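Annexin A8 (Homo sapiens, PDB 1W3W) binds acidic phospholipids in a calcium-dependent manner and, as an anticoagulant, indirectly inhibits the thromboplastin-specific complex of the blood coagulation cascade. Local coordinates at residues Glu98-Leu102 and Ile119-Arg123. Residues are numbered along the deposited sequence; the frame is centred on the assembly and turned at random.
Sequences EAKEL and ILASR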
loop_
_atom_site.group_PDB
_atom_site.type_symbol
_atom_site.label_atom_id
_atom_site.label_comp_id
_atom_site.label_asym_id
_atom_site.label_seq_id
_atom_site.Cartn_x
_atom_site.Cartn_y
_atom_site.Cartn_z
ATOM N N GLU A 98 -3.108 3.487 6.763
ATOM C CA GLU A 98 -3.820 2.557 5.883
ATOM C C GLU A 98 -5.325 2.515 6.184
ATOM O O GLU A 98 -6.145 2.448 5.269
ATOM C CB GLU A 98 -3.214 1.148 5.960
ATOM C CG GLU A 98 -1.878 1.022 5.248
ATOM C CD GLU A 98 -0.687 1.268 6.157
ATOM O OE1 GLU A 98 0.407 0.810 5.801
ATOM O OE2 GLU A 98 -0.823 1.906 7.222
ATOM N N ALA A 99 -5.678 2.559 7.465
ATOM C CA ALA A 99 -7.080 2.641 7.872
ATOM C C ALA A 99 -7.768 3.877 7.289
ATOM O O ALA A 99 -8.911 3.790 6.839
ATOM C CB ALA A 99 -7.197 2.637 9.368
ATOM N N LYS A 100 -7.080 5.012 7.293
ATOM C CA LYS A 100 -7.609 6.230 6.697
ATOM C C LYS A 100 -7.787 6.071 5.188
ATOM O O LYS A 100 -8.826 6.440 4.649
ATOM C CB LYS A 100 -6.711 7.428 6.996
ATOM C CG LYS A 100 -7.194 8.768 6.376
ATOM C CD LYS A 100 -6.094 9.427 5.554
ATOM C CE LYS A 100 -6.400 10.906 5.252
ATOM N NZ LYS A 100 -7.697 11.078 4.541
ATOM N N GLU A 101 -6.782 5.515 4.511
ATOM C CA GLU A 101 -6.876 5.270 3.078
ATOM C C GLU A 101 -8.049 4.344 2.725
ATOM O O GLU A 101 -8.748 4.577 1.742
ATOM C CB GLU A 101 -5.561 4.697 2.544
ATOM C CG GLU A 101 -4.432 5.706 2.540
ATOM C CD GLU A 101 -4.632 6.805 1.517
ATOM O OE1 GLU A 101 -4.606 7.981 1.908
ATOM O OE2 GLU A 101 -4.807 6.499 0.323
ATOM N N LEU A 102 -8.253 3.298 3.514
ATOM C CA LEU A 102 -9.339 2.351 3.259
ATOM C C LEU A 102 -10.713 3.024 3.465
ATOM O O LEU A 102 -11.639 2.834 2.673
ATOM C CB LEU A 102 -9.212 1.125 4.169
ATOM C CG LEU A 102 -8.055 0.170 3.855
ATOM C CD1 LEU A 102 -7.801 -0.782 5.016
ATOM C CD2 LEU A 102 -8.313 -0.616 2.574
ATOM N N ILE A 119 -3.891 -2.722 -0.463
ATOM C CA ILE A 119 -3.573 -2.798 0.950
ATOM C C ILE A 119 -3.817 -4.204 1.498
ATOM O O ILE A 119 -2.944 -4.768 2.179
ATOM C CB ILE A 119 -4.335 -1.744 1.750
ATOM C CG1 ILE A 119 -3.875 -0.354 1.313
ATOM C CG2 ILE A 119 -4.067 -1.930 3.232
ATOM C CD1 ILE A 119 -4.626 0.772 1.960
ATOM N N LEU A 120 -4.971 -4.786 1.187
ATOM C CA LEU A 120 -5.304 -6.097 1.749
ATOM C C LEU A 120 -4.379 -7.219 1.241
ATOM O O LEU A 120 -4.068 -8.155 1.979
ATOM C CB LEU A 120 -6.780 -6.452 1.517
ATOM C CG LEU A 120 -7.739 -5.985 2.626
ATOM C CD1 LEU A 120 -7.582 -4.515 2.942
ATOM C CD2 LEU A 120 -9.193 -6.296 2.290
ATOM N N ALA A 121 -3.930 -7.122 -0.002
ATOM C CA ALA A 121 -3.067 -8.151 -0.576
ATOM C C ALA A 121 -1.595 -8.009 -0.197
ATOM O O ALA A 121 -0.866 -9.009 -0.139
ATOM C CB ALA A 121 -3.224 -8.180 -2.072
ATOM N N SER A 122 -1.138 -6.794 0.069
ATOM C CA SER A 122 0.300 -6.566 0.238
ATOM C C SER A 122 0.721 -6.508 1.703
ATOM O O SER A 122 1.903 -6.534 2.007
ATOM C CB SER A 122 0.729 -5.294 -0.491
ATOM O OG SER A 122 0.131 -4.155 0.099
ATOM N N ARG A 123 -0.241 -6.423 2.619
ATOM C CA ARG A 123 0.079 -6.422 4.027
ATOM C C ARG A 123 0.054 -7.852 4.575
ATOM O O ARG A 123 -0.642 -8.717 4.051
ATOM C CB ARG A 123 -0.888 -5.540 4.809
ATOM C CG ARG A 123 -0.493 -4.094 4.909
ATOM C CD ARG A 123 0.054 -3.498 3.657
ATOM N NE ARG A 123 0.298 -2.066 3.798
ATOM C CZ ARG A 123 0.486 -1.244 2.779
ATOM N NH1 ARG A 123 0.464 -1.700 1.539
ATOM N NH2 ARG A 123 0.680 0.047 3.004
HETATM O O HOH W 1 1.203 -1.326 6.775
#
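Ile119 and Leu102 join helices 96-107 and 113-122, the first two helices of the second annexin repeat, in the all-helical annexin fold. The apolar part centres on Ile119 CD1, carried at the end of an extended chain (chi2 176°) against the face of helix 96-107 formed by Glu98, Glu101 and Leu102. Ile119 CD1 packs 4.0 Å from Leu102 CG and also touches Glu101 CB; beta-branching gives Ile119 two arms, CD1 for Leu102 and CG2 for the CG methylene of Glu98. Leu102 CD2 reaches Leu120 CD1 at 4.0 Å, and Ile131 of helix 125-139 packs on Leu102 and Glu98.

Beside this apolar patch lies a buried salt bridge. A long arginine suits the position just past the end of helix 113-122, since its guanidinium can reach back to the neighbouring helix: Arg123 NH2 donates to Glu98 OE1 over 2.9 Å, nearly straight at 168°. Carboxylate and guanidinium planes stand almost perpendicular, 88° apart. Tyr95 N binds Glu98 OE2. Elsewhere along the guanidinium edge, Arg123 NH1 lies 2.9 Å from Ser122 OG, which accepts its hydrogen bond in the guanidinium plane.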